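Local coordinates for myosin-4 (Saccharomyces cerevisiae, PDB 3MMI), which carries specific mRNAs, including ASH1 mRNA, into the yeast bud as a type V myosin motor recruited through She3, and is represented here by its globular tail, at residues A[71-75]-A[133-137]; A[191-196]-A[252-257]; A[242-247]-A[275-279]; A[299-305]-A[343-347]. All coordinates share one frame; numbering follows the deposited sequence.

Contact 1: A[71-75]-A[133-137]; sequences LIQSS and LTLIY
Tyr137 of helix 132-168 reaches across to the first turn of helix 71-91, where its hydroxyl meets the side chain of Ser74. The bond between Tyr137 OH and Ser74 OG is 2.8 Å long, and either hydroxyl could be the donor. Leu71, one turn earlier, lies along the ring: its CD2 sits 4.2 Å from the centroid of the Tyr137 ring and 29° off the normal, an off-centre CH-pi contact. The two side chains run past each other in opposite directions, the leucine tip near the root of the tyrosine and the phenol end beyond the leucine backbone. Ser75 meets the edge of the ring, its CB in the ring plane and 4.0 Å from Tyr137 CE1. The other branch of Leu71 turns to the preceding turn of the partner helix, with CD1 3.9 Å from Thr134 OG1 and 4.4 Å from Leu133 CD1. With CG anti to the backbone N (chi1 175°), the ring of Tyr137 is carried straight out over the gap between the helices, whose axes are 11.5 Å apart. A phenylalanine here would probably leave Ser74 OG without its mate across the contact. The segments run almost parallel, at 8°, and the contact belongs to an all-helical bundle of the myosin V globular tail. Helix 53-67 packs against both partners: Val62 touches Ser74, and Val66 touches Thr134 and Tyr137, while Tyr122 from a loop lies against Thr134.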
loop_
_atom_site.group_PDB
_atom_site.type_symbol
_atom_site.label_atom_id
_atom_site.label_comp_id
_atom_site.label_asym_id
_atom_site.label_seq_id
_atom_site.Cartn_x
_atom_site.Cartn_y
_atom_site.Cartn_z
ATOM N N LEU A 71 -30.542 10.489 -11.934
ATOM C CA LEU A 71 -29.670 9.801 -10.999
ATOM C C LEU A 71 -29.025 8.640 -11.727
ATOM O O LEU A 71 -27.872 8.252 -11.456
ATOM C CB LEU A 71 -30.460 9.352 -9.801
ATOM C CG LEU A 71 -30.961 10.487 -8.904
ATOM C CD1 LEU A 71 -31.810 9.866 -7.799
ATOM C CD2 LEU A 71 -29.795 11.229 -8.300
ATOM N N ILE A 72 -29.743 8.121 -12.687
ATOM C CA ILE A 72 -29.266 7.010 -13.434
ATOM C C ILE A 72 -28.213 7.435 -14.391
ATOM O O ILE A 72 -27.339 6.685 -14.690
ATOM C CB ILE A 72 -30.353 6.425 -14.274
ATOM C CG1 ILE A 72 -31.545 6.067 -13.432
ATOM C CG2 ILE A 72 -29.854 5.224 -14.983
ATOM C CD1 ILE A 72 -32.810 6.253 -14.181
ATOM N N GLN A 73 -28.328 8.638 -14.910
ATOM C CA GLN A 73 -27.343 9.144 -15.823
ATOM C C GLN A 73 -26.036 9.383 -15.098
ATOM O O GLN A 73 -24.978 9.102 -15.606
ATOM C CB GLN A 73 -27.834 10.442 -16.427
ATOM C CG GLN A 73 -28.578 10.284 -17.692
ATOM N N SER A 74 -26.137 9.897 -13.887
ATOM C CA SER A 74 -24.984 10.089 -13.039
ATOM C C SER A 74 -24.241 8.780 -12.802
ATOM O O SER A 74 -23.061 8.700 -13.009
ATOM C CB SER A 74 -25.419 10.715 -11.732
ATOM O OG SER A 74 -24.341 11.121 -10.965
ATOM N N SER A 75 -24.948 7.756 -12.370
ATOM C CA SER A 75 -24.339 6.492 -12.195
ATOM C C SER A 75 -23.567 6.031 -13.445
ATOM O O SER A 75 -22.398 5.586 -13.328
ATOM C CB SER A 75 -25.409 5.505 -11.749
ATOM O OG SER A 75 -25.241 4.191 -12.317
ATOM N N LEU A 133 -34.599 9.436 -2.146
ATOM C CA LEU A 133 -33.962 8.636 -3.158
ATOM C C LEU A 133 -32.596 9.224 -3.543
ATOM O O LEU A 133 -31.640 8.466 -3.877
ATOM C CB LEU A 133 -34.864 8.630 -4.402
ATOM C CG LEU A 133 -35.200 7.225 -4.894
ATOM C CD1 LEU A 133 -35.023 7.177 -6.423
ATOM C CD2 LEU A 133 -34.287 6.184 -4.244
ATOM N N THR A 134 -32.553 10.572 -3.598
ATOM C CA THR A 134 -31.309 11.282 -3.906
ATOM C C THR A 134 -30.269 11.061 -2.768
ATOM O O THR A 134 -29.110 10.771 -3.016
ATOM C CB THR A 134 -31.538 12.814 -4.146
ATOM O OG1 THR A 134 -32.096 12.985 -5.450
ATOM C CG2 THR A 134 -30.209 13.597 -4.088
ATOM N N LEU A 135 -30.726 11.195 -1.546
ATOM C CA LEU A 135 -29.919 10.858 -0.423
ATOM C C LEU A 135 -29.345 9.414 -0.442
ATOM O O LEU A 135 -28.157 9.229 -0.164
ATOM C CB LEU A 135 -30.660 11.045 0.879
ATOM C CG LEU A 135 -30.849 12.493 1.314
ATOM C CD1 LEU A 135 -31.500 12.468 2.666
ATOM C CD2 LEU A 135 -29.544 13.279 1.380
ATOM N N ILE A 136 -30.181 8.429 -0.773
ATOM C CA ILE A 136 -29.770 7.072 -0.990
ATOM C C ILE A 136 -28.795 6.923 -2.139
ATOM O O ILE A 136 -27.793 6.217 -1.957
ATOM C CB ILE A 136 -30.981 6.128 -1.250
ATOM C CG1 ILE A 136 -31.815 5.973 0.030
ATOM C CG2 ILE A 136 -30.571 4.762 -1.823
ATOM C CD1 ILE A 136 -33.203 5.306 -0.226
ATOM N N TYR A 137 -29.077 7.524 -3.310
ATOM C CA TYR A 137 -28.091 7.538 -4.392
ATOM C C TYR A 137 -26.686 8.024 -3.890
ATOM O O TYR A 137 -25.689 7.427 -4.169
ATOM C CB TYR A 137 -28.587 8.385 -5.602
ATOM C CG TYR A 137 -27.557 8.501 -6.644
ATOM C CD1 TYR A 137 -27.352 7.489 -7.568
ATOM C CD2 TYR A 137 -26.695 9.652 -6.661
ATOM C CE1 TYR A 137 -26.362 7.582 -8.495
ATOM C CE2 TYR A 137 -25.688 9.779 -7.639
ATOM C CZ TYR A 137 -25.524 8.740 -8.521
ATOM O OH TYR A 137 -24.505 8.785 -9.445
#

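Contact 2: A[191-196]-A[252-257]; sequences LFTFLN and RLVSWF
Trp256 lies against Leu195 and Phe192 where two helices of the all-helical globular tail, 185-204 and 240-257, pack in the same direction with a crossing angle of -26°. The indole presents one face to Leu195, whose CB stands 3.5 Å from the centroid of the six-membered ring and almost on its normal, a CH-pi contact over the centre. The tryptophan reaches this place because its CG is anti to the backbone N (chi1 -170°), which sends the ring system across to the partner helix. Phe192 takes a different attitude: its ring is nearly parallel to the five-membered ring of Trp256, with planes at 16°, but is slid so far aside that the two barely overlap. It touches instead at the root of the indole, where Phe192 CE1 is 3.6 Å from Trp256 CB. Beyond the leucine, CD1 of Leu195 meets CE1 of Phe257 at 3.8 Å, the two side chains crossing at about a right angle. Leu191 and Leu253 cross in the same manner one turn back, continuing the apolar seam. The aromatic cluster extends to helix 209-234, whose Phe216 meets Trp256 edge-to-face; Arg260 makes a cation-pi contact with the indole. At the other end, the guanidinium group of Arg252 turns to Ser183 O and forms a salt bridge with Asp185. Arg252 O lies in the plane of the Phe192 ring at its edge, 3.5 Å from CZ, and the same carbonyl oxygen accepts a 2.6 Å hydrogen bond from Ser255 OG.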
loop_
_atom_site.group_PDB
_atom_site.type_symbol
_atom_site.label_atom_id
_atom_site.label_comp_id
_atom_site.label_asym_id
_atom_site.label_seq_id
_atom_site.Cartn_x
_atom_site.Cartn_y
_atom_site.Cartn_z
ATOM N N LEU A 191 17.850 6.523 -0.711
ATOM C CA LEU A 191 16.541 6.315 -0.140
ATOM C C LEU A 191 15.916 7.602 0.462
ATOM O O LEU A 191 14.730 7.883 0.277
ATOM C CB LEU A 191 16.604 5.236 0.976
ATOM C CG LEU A 191 15.266 4.999 1.664
ATOM C CD1 LEU A 191 14.224 4.318 0.723
ATOM C CD2 LEU A 191 15.607 4.120 2.807
ATOM N N PHE A 192 16.717 8.364 1.203
ATOM C CA PHE A 192 16.195 9.598 1.827
ATOM C C PHE A 192 15.786 10.701 0.851
ATOM O O PHE A 192 14.732 11.350 1.021
ATOM C CB PHE A 192 17.164 10.143 2.839
ATOM C CG PHE A 192 17.384 9.222 4.008
ATOM C CD1 PHE A 192 16.393 8.321 4.415
ATOM C CD2 PHE A 192 18.608 9.211 4.681
ATOM C CE1 PHE A 192 16.584 7.460 5.530
ATOM C CE2 PHE A 192 18.792 8.321 5.798
ATOM C CZ PHE A 192 17.716 7.432 6.190
ATOM N N THR A 193 16.526 10.780 -0.250
ATOM C CA THR A 193 16.178 11.675 -1.315
ATOM C C THR A 193 14.918 11.239 -2.030
ATOM O O THR A 193 14.041 12.095 -2.361
ATOM C CB THR A 193 17.381 11.850 -2.297
ATOM O OG1 THR A 193 18.410 12.516 -1.558
ATOM C CG2 THR A 193 16.996 12.694 -3.459
ATOM N N PHE A 194 14.805 9.933 -2.241
ATOM C CA PHE A 194 13.615 9.394 -2.885
ATOM C C PHE A 194 12.329 9.672 -2.076
ATOM O O PHE A 194 11.298 10.029 -2.632
ATOM C CB PHE A 194 13.742 7.902 -3.170
ATOM C CG PHE A 194 12.403 7.262 -3.535
ATOM C CD1 PHE A 194 12.004 7.214 -4.811
ATOM C CD2 PHE A 194 11.547 6.739 -2.547
ATOM C CE1 PHE A 194 10.817 6.632 -5.181
ATOM C CE2 PHE A 194 10.309 6.149 -2.887
ATOM C CZ PHE A 194 9.938 6.119 -4.222
ATOM N N LEU A 195 12.398 9.489 -0.773
ATOM C CA LEU A 195 11.276 9.703 0.107
ATOM C C LEU A 195 10.967 11.182 0.267
ATOM O O LEU A 195 9.782 11.532 0.380
ATOM C CB LEU A 195 11.546 9.153 1.528
ATOM C CG LEU A 195 11.613 7.602 1.552
ATOM C CD1 LEU A 195 12.006 7.058 2.904
ATOM C CD2 LEU A 195 10.263 6.972 1.021
ATOM N N ASN A 196 12.031 12.031 0.281
ATOM C CA ASN A 196 11.772 13.519 0.240
ATOM C C ASN A 196 11.085 13.929 -1.072
ATOM O O ASN A 196 10.249 14.754 -1.086
ATOM C CB ASN A 196 13.074 14.379 0.404
ATOM C CG ASN A 196 13.722 14.239 1.780
ATOM O OD1 ASN A 196 14.961 14.173 1.899
ATOM N ND2 ASN A 196 12.918 14.121 2.794
ATOM N N ARG A 252 17.696 2.701 10.757
ATOM C CA ARG A 252 18.083 3.709 9.842
ATOM C C ARG A 252 16.996 4.055 8.846
ATOM O O ARG A 252 16.709 5.225 8.669
ATOM C CB ARG A 252 19.330 3.243 9.072
ATOM C CG ARG A 252 20.328 4.290 9.006
ATOM C CD ARG A 252 21.535 3.866 8.169
ATOM N NE ARG A 252 22.145 5.035 7.559
ATOM C CZ ARG A 252 23.325 5.017 6.915
ATOM N NH1 ARG A 252 24.078 3.907 6.831
ATOM N NH2 ARG A 252 23.784 6.130 6.429
ATOM N N LEU A 253 16.449 3.056 8.139
ATOM C CA LEU A 253 15.293 3.258 7.221
ATOM C C LEU A 253 14.133 3.962 7.919
ATOM O O LEU A 253 13.495 4.876 7.348
ATOM C CB LEU A 253 14.840 1.905 6.694
ATOM C CG LEU A 253 13.718 1.955 5.674
ATOM C CD1 LEU A 253 13.955 0.822 4.623
ATOM C CD2 LEU A 253 12.405 1.898 6.392
ATOM N N VAL A 254 13.834 3.538 9.141
ATOM C CA VAL A 254 12.651 4.029 9.850
ATOM C C VAL A 254 12.807 5.514 10.426
ATOM O O VAL A 254 11.839 6.199 10.612
ATOM C CB VAL A 254 12.302 3.058 10.992
ATOM C CG1 VAL A 254 11.876 3.734 12.220
ATOM C CG2 VAL A 254 11.271 2.110 10.514
ATOM N N SER A 255 14.062 5.879 10.719
ATOM C CA SER A 255 14.438 7.218 11.144
ATOM C C SER A 255 13.864 8.347 10.231
ATOM O O SER A 255 13.381 9.310 10.761
ATOM C CB SER A 255 15.958 7.353 11.318
ATOM O OG SER A 255 16.602 7.384 10.061
ATOM N N TRP A 256 13.804 8.159 8.897
ATOM C CA TRP A 256 13.169 9.123 8.006
ATOM C C TRP A 256 11.662 9.331 8.339
ATOM O O TRP A 256 11.128 10.448 8.288
ATOM C CB TRP A 256 13.317 8.703 6.535
ATOM C CG TRP A 256 12.883 9.792 5.624
ATOM C CD1 TRP A 256 13.716 10.775 5.019
ATOM C CD2 TRP A 256 11.559 10.061 5.143
ATOM N NE1 TRP A 256 12.934 11.625 4.235
ATOM C CE2 TRP A 256 11.629 11.228 4.302
ATOM C CE3 TRP A 256 10.320 9.460 5.345
ATOM C CZ2 TRP A 256 10.519 11.761 3.668
ATOM C CZ3 TRP A 256 9.188 10.023 4.723
ATOM C CH2 TRP A 256 9.312 11.142 3.871
ATOM N N PHE A 257 10.956 8.231 8.605
ATOM C CA PHE A 257 9.490 8.292 8.760
ATOM C C PHE A 257 9.152 8.868 10.100
ATOM O O PHE A 257 7.995 9.190 10.402
ATOM C CB PHE A 257 8.846 6.907 8.646
ATOM C CG PHE A 257 8.886 6.368 7.298
ATOM C CD1 PHE A 257 9.987 5.718 6.862
ATOM C CD2 PHE A 257 7.856 6.598 6.428
ATOM C CE1 PHE A 257 10.083 5.270 5.585
ATOM C CE2 PHE A 257 7.906 6.132 5.151
ATOM C CZ PHE A 257 9.032 5.476 4.708
#

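Contact 3: A[242-247]-A[275-279]; sequences YGYEVD and VKILQ
Gly243 and Val275 bring their helices, 240-257 and 269-279, to an axis separation of 8.0 Å, with CA atoms 4.7 Å apart and N-to-C directions at 143°. Gly243 makes this closeness possible, because a CB at this position would clash with Leu278 CB. On one flank the packing is apolar: Val246 CG1 abuts Val275 CG1 at 3.5 Å, and Leu278 CD1 comes to the edge of the Tyr242 ring. The phenol of Tyr242 is held farther out, by a hydrogen bond to Leu175 O. On the other flank Gln279 lays its amide across the glycine turn. Its NE2 donates to Asp247 OD2 over 3.0 Å in a virtually straight bond of 179°, arriving from above the carboxylate plane, which is turned 81° from the amide. The same NE2 donates to Val275 O at 2.9 Å within its own helix, and both acceptors lie in the amide plane. OE1 of Gln279 approaches the edge of the Tyr244 ring and accepts from a water, 2.8 Å away, that also donates to Asp247 OD2. A leucine in place of Gln279 would probably leave Asp247 OD2 and Val275 O without their shared amide donor and the bridging water without its second acceptor. Lys276, its chain bent near the end, brings NZ to within 3.9 Å of Asp247 OD2, a long salt bridge. Amide, water and ammonium thus converge on one carboxylate oxygen, which would probably help stabilise its negative charge and offset the like charge that Glu251 places close to OD1.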
loop_
_atom_site.group_PDB
_atom_site.type_symbol
_atom_site.label_atom_id
_atom_site.label_comp_id
_atom_site.label_asym_id
_atom_site.label_seq_id
_atom_site.Cartn_x
_atom_site.Cartn_y
_atom_site.Cartn_z
ATOM N N TYR A 242 23.876 -11.340 12.023
ATOM C CA TYR A 242 23.132 -10.897 10.904
ATOM C C TYR A 242 21.901 -10.150 11.354
ATOM O O TYR A 242 21.530 -9.099 10.773
ATOM C CB TYR A 242 22.851 -12.062 9.935
ATOM C CG TYR A 242 22.003 -11.659 8.710
ATOM C CD1 TYR A 242 22.564 -11.265 7.498
ATOM C CD2 TYR A 242 20.640 -11.596 8.832
ATOM C CE1 TYR A 242 21.748 -10.950 6.420
ATOM C CE2 TYR A 242 19.853 -11.259 7.759
ATOM C CZ TYR A 242 20.404 -10.957 6.589
ATOM O OH TYR A 242 19.570 -10.572 5.607
ATOM N N GLY A 243 21.229 -10.709 12.384
ATOM C CA GLY A 243 19.950 -10.182 12.829
ATOM C C GLY A 243 20.143 -8.784 13.392
ATOM O O GLY A 243 19.454 -7.835 13.024
ATOM N N TYR A 244 21.167 -8.662 14.227
ATOM C CA TYR A 244 21.517 -7.390 14.806
ATOM C C TYR A 244 21.852 -6.264 13.780
ATOM O O TYR A 244 21.392 -5.116 13.898
ATOM C CB TYR A 244 22.690 -7.543 15.752
ATOM C CG TYR A 244 23.176 -6.207 16.262
ATOM C CD1 TYR A 244 22.549 -5.618 17.381
ATOM C CD2 TYR A 244 24.231 -5.514 15.629
ATOM C CE1 TYR A 244 22.946 -4.369 17.871
ATOM C CE2 TYR A 244 24.652 -4.188 16.121
ATOM C CZ TYR A 244 23.991 -3.672 17.264
ATOM O OH TYR A 244 24.309 -2.477 17.823
ATOM N N GLU A 245 22.573 -6.611 12.727
ATOM C CA GLU A 245 22.892 -5.677 11.651
ATOM C C GLU A 245 21.679 -5.235 10.788
ATOM O O GLU A 245 21.573 -4.039 10.485
ATOM C CB GLU A 245 23.990 -6.250 10.759
ATOM C CG GLU A 245 25.306 -6.514 11.542
ATOM C CD GLU A 245 25.931 -5.194 12.181
ATOM O OE1 GLU A 245 25.913 -4.116 11.627
ATOM O OE2 GLU A 245 26.412 -5.177 13.317
ATOM N N VAL A 246 20.771 -6.152 10.436
ATOM C CA VAL A 246 19.521 -5.787 9.754
ATOM C C VAL A 246 18.702 -4.887 10.643
ATOM O O VAL A 246 18.005 -4.008 10.157
ATOM C CB VAL A 246 18.718 -7.086 9.392
ATOM C CG1 VAL A 246 17.309 -6.749 8.755
ATOM C CG2 VAL A 246 19.692 -8.036 8.506
ATOM N N ASP A 247 18.701 -5.162 11.936
ATOM C CA ASP A 247 17.947 -4.357 12.896
ATOM C C ASP A 247 18.333 -2.877 12.844
ATOM O O ASP A 247 17.475 -2.021 12.692
ATOM C CB ASP A 247 18.216 -4.796 14.360
ATOM C CG ASP A 247 16.947 -4.996 15.162
ATOM O OD1 ASP A 247 15.849 -4.659 14.673
ATOM O OD2 ASP A 247 16.985 -5.649 16.227
ATOM N N VAL A 275 13.875 -10.728 12.425
ATOM C CA VAL A 275 15.254 -10.509 12.817
ATOM C C VAL A 275 15.407 -10.484 14.346
ATOM O O VAL A 275 16.501 -10.794 14.882
ATOM C CB VAL A 275 15.909 -9.235 12.152
ATOM C CG1 VAL A 275 15.822 -9.344 10.589
ATOM C CG2 VAL A 275 15.289 -7.941 12.666
ATOM N N LYS A 276 14.350 -10.254 15.097
ATOM C CA LYS A 276 14.470 -10.404 16.524
ATOM C C LYS A 276 14.587 -11.865 16.901
ATOM O O LYS A 276 15.334 -12.207 17.752
ATOM C CB LYS A 276 13.363 -9.687 17.317
ATOM C CG LYS A 276 13.504 -8.174 17.367
ATOM C CD LYS A 276 12.418 -7.511 18.168
ATOM C CE LYS A 276 12.667 -6.032 18.406
ATOM N NZ LYS A 276 14.031 -5.694 18.768
ATOM N N ILE A 277 13.861 -12.716 16.205
ATOM C CA ILE A 277 13.974 -14.137 16.463
ATOM C C ILE A 277 15.425 -14.582 16.340
ATOM O O ILE A 277 15.890 -15.424 17.074
ATOM C CB ILE A 277 13.009 -14.920 15.500
ATOM C CG1 ILE A 277 11.631 -14.902 16.158
ATOM C CG2 ILE A 277 13.498 -16.309 15.309
ATOM C CD1 ILE A 277 10.584 -15.069 15.258
ATOM N N LEU A 278 16.134 -14.006 15.383
ATOM C CA LEU A 278 17.455 -14.415 15.080
ATOM C C LEU A 278 18.426 -14.074 16.224
ATOM O O LEU A 278 19.521 -14.701 16.399
ATOM C CB LEU A 278 17.909 -13.735 13.786
ATOM C CG LEU A 278 17.423 -14.402 12.493
ATOM C CD1 LEU A 278 17.767 -13.474 11.292
ATOM C CD2 LEU A 278 17.953 -15.852 12.319
ATOM N N GLN A 279 18.065 -13.049 16.999
ATOM C CA GLN A 279 18.866 -12.701 18.136
ATOM C C GLN A 279 18.469 -13.395 19.464
ATOM O O GLN A 279 19.230 -13.322 20.382
ATOM C CB GLN A 279 18.909 -11.182 18.305
ATOM C CG GLN A 279 19.303 -10.430 17.050
ATOM C CD GLN A 279 18.837 -8.980 17.070
ATOM O OE1 GLN A 279 19.504 -8.191 17.694
ATOM N NE2 GLN A 279 17.750 -8.591 16.343
HETATM O O HOH W 1 19.048 -5.532 18.253
#

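Contact 4: A[299-305]-A[343-347]; sequences NPAQIQA and MEIML
Asn299 and Gln302, the two residues of a helix capping box, also use their side-chain amides to hold an irregular loop: Asn299 ND2 and Gln302 NE2 each donate to a backbone carbonyl of 343-347, a segment with no regular structure. ND2 of Asn299 reaches Glu344 O at 3.0 Å, and NE2 of Gln302 reaches Ile345 O at 2.9 Å, both at an N-H...O angle of 163°. Each acceptor oxygen lies in the plane of the amide that serves it, although the donors are tilted from the carbonyl planes. The opposite ends of the amides close the box: OD1 of Asn299 accepts from Gln302 N at 2.8 Å and more weakly from Ala301 N, while OE1 of Gln302 accepts from Asn299 N at 2.7 Å. Both amides are thereby fixed in rotation by bonds at each end. Asn299 can do this because its CG stands between the backbone N and the carbonyl carbon (chi1 64°), directing OD1 back over the helix start. Apolar contacts fill in beside them. Met343 slides along Asn299 and bends at chi3, setting CE 3.5 Å from Pro300 CD, and Ile345 CG1 rests 3.7 Å from Ala301 CB. Leu347 CD2 crosses to the amide of Gln302 at 3.4 Å from NE2. Helix 209-234 packs against the contact, with Phe228 touching Gln302 and Leu347, and helix 322-338 meets Pro300 through Val331 and Ile332. The arrangement is an N-capped helix start, a capping box at residues 299-302, that docks the loop following helix 322-338 onto the DIL region of the tail.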
loop_
_atom_site.group_PDB
_atom_site.type_symbol
_atom_site.label_atom_id
_atom_site.label_comp_id
_atom_site.label_asym_id
_atom_site.label_seq_id
_atom_site.Cartn_x
_atom_site.Cartn_y
_atom_site.Cartn_z
ATOM N N ASN A 299 3.567 -17.083 11.409
ATOM C CA ASN A 299 3.023 -18.408 11.664
ATOM C C ASN A 299 4.129 -19.375 11.986
ATOM O O ASN A 299 5.317 -19.083 11.849
ATOM C CB ASN A 299 2.018 -18.781 10.483
ATOM C CG ASN A 299 2.676 -18.873 9.220
ATOM O OD1 ASN A 299 3.819 -19.348 9.166
ATOM N ND2 ASN A 299 1.941 -18.539 8.161
ATOM N N PRO A 300 3.758 -20.634 12.299
ATOM C CA PRO A 300 4.754 -21.639 12.539
ATOM C C PRO A 300 5.686 -21.977 11.357
ATOM O O PRO A 300 6.844 -22.187 11.620
ATOM C CB PRO A 300 3.929 -22.824 13.031
ATOM C CG PRO A 300 2.682 -22.176 13.635
ATOM C CD PRO A 300 2.398 -21.151 12.518
ATOM N N ALA A 301 5.217 -21.916 10.104
ATOM C CA ALA A 301 6.054 -22.301 8.913
ATOM C C ALA A 301 7.041 -21.119 8.753
ATOM O O ALA A 301 8.177 -21.303 8.362
ATOM C CB ALA A 301 5.209 -22.462 7.710
ATOM N N GLN A 302 6.562 -19.876 8.983
ATOM C CA GLN A 302 7.441 -18.647 8.860
ATOM C C GLN A 302 8.528 -18.699 9.861
ATOM O O GLN A 302 9.701 -18.508 9.592
ATOM C CB GLN A 302 6.600 -17.410 9.003
ATOM C CG GLN A 302 5.764 -17.128 7.746
ATOM C CD GLN A 302 4.751 -16.053 7.968
ATOM O OE1 GLN A 302 4.216 -15.950 9.051
ATOM N NE2 GLN A 302 4.319 -15.396 6.904
ATOM N N ILE A 303 8.176 -19.082 11.077
ATOM C CA ILE A 303 9.171 -19.175 12.096
ATOM C C ILE A 303 10.120 -20.313 11.831
ATOM O O ILE A 303 11.365 -20.180 12.070
ATOM C CB ILE A 303 8.540 -19.379 13.522
ATOM C CG1 ILE A 303 7.654 -18.229 13.931
ATOM C CG2 ILE A 303 9.606 -19.714 14.577
ATOM C CD1 ILE A 303 6.921 -18.495 15.178
ATOM N N GLN A 304 9.600 -21.457 11.441
ATOM C CA GLN A 304 10.487 -22.557 10.978
ATOM C C GLN A 304 11.348 -22.156 9.841
ATOM O O GLN A 304 12.554 -22.524 9.810
ATOM C CB GLN A 304 9.595 -23.816 10.641
ATOM C CG GLN A 304 10.470 -25.039 10.406
ATOM C CD GLN A 304 9.763 -26.109 9.587
ATOM O OE1 GLN A 304 9.122 -25.839 8.611
ATOM N NE2 GLN A 304 9.779 -27.261 10.107
ATOM N N ALA A 305 10.786 -21.468 8.861
ATOM C CA ALA A 305 11.654 -21.068 7.701
ATOM C C ALA A 305 12.877 -20.305 8.174
ATOM O O ALA A 305 14.017 -20.380 7.644
ATOM C CB ALA A 305 10.869 -20.229 6.739
ATOM N N MET A 343 -0.988 -22.630 4.812
ATOM C CA MET A 343 -0.260 -21.777 5.721
ATOM C C MET A 343 0.969 -21.163 4.953
ATOM O O MET A 343 2.013 -21.817 4.845
ATOM C CB MET A 343 0.181 -22.629 6.920
ATOM C CG MET A 343 1.033 -21.811 7.987
ATOM S SD MET A 343 1.802 -22.796 9.293
ATOM C CE MET A 343 0.319 -23.076 10.417
ATOM N N GLU A 344 0.763 -19.950 4.393
ATOM C CA GLU A 344 1.667 -19.314 3.472
ATOM C C GLU A 344 2.898 -18.908 4.209
ATOM O O GLU A 344 2.807 -18.381 5.303
ATOM C CB GLU A 344 1.064 -18.044 2.873
ATOM C CG GLU A 344 -0.399 -18.103 2.406
ATOM C CD GLU A 344 -0.508 -18.809 1.101
ATOM O OE1 GLU A 344 0.594 -19.157 0.568
ATOM O OE2 GLU A 344 -1.686 -19.006 0.631
ATOM N N ILE A 345 4.069 -19.169 3.681
ATOM C CA ILE A 345 5.258 -18.601 4.218
ATOM C C ILE A 345 5.493 -17.164 3.659
ATOM O O ILE A 345 5.676 -16.243 4.497
ATOM C CB ILE A 345 6.455 -19.436 3.965
ATOM C CG1 ILE A 345 6.327 -20.777 4.662
ATOM C CG2 ILE A 345 7.724 -18.789 4.349
ATOM C CD1 ILE A 345 7.589 -21.728 4.395
ATOM N N MET A 346 5.397 -16.973 2.312
ATOM C CA MET A 346 5.473 -15.643 1.712
ATOM C C MET A 346 4.324 -14.821 2.227
ATOM O O MET A 346 3.208 -15.304 2.366
ATOM C CB MET A 346 5.459 -15.757 0.148
ATOM C CG MET A 346 6.518 -16.717 -0.318
ATOM S SD MET A 346 8.095 -15.855 -0.358
ATOM C CE MET A 346 8.845 -16.499 1.039
ATOM N N LEU A 347 4.573 -13.532 2.380
ATOM C CA LEU A 347 3.483 -12.480 2.523
ATOM C C LEU A 347 3.133 -11.836 1.197
ATOM O O LEU A 347 3.932 -11.906 0.320
ATOM C CB LEU A 347 4.001 -11.327 3.442
ATOM C CG LEU A 347 4.565 -11.779 4.781
ATOM C CD1 LEU A 347 5.287 -10.647 5.590
ATOM C CD2 LEU A 347 3.384 -12.403 5.672
#

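Contact 1 lies at the surface, its centre about 31 Å from that of the chain and on the opposite side of it from each of the others, whereas contacts 2, 3 and 4 are partly buried. Contacts 2 and 3 share helix 240-257, their centres about 21 Å apart, so one helix packs roughly parallel at one end and antiparallel at the other. Contact 4, about 17 Å from contact 3 between centres, alone joins a helix to a loop. The chemistry follows: a hydroxyl pair beside leucine-tyrosine packing in contact 1, aromatic and aliphatic packing in contact 2, a hydrated polar cluster beside a close glycine crossing in contact 3, and amide-to-backbone bonds in contact 4.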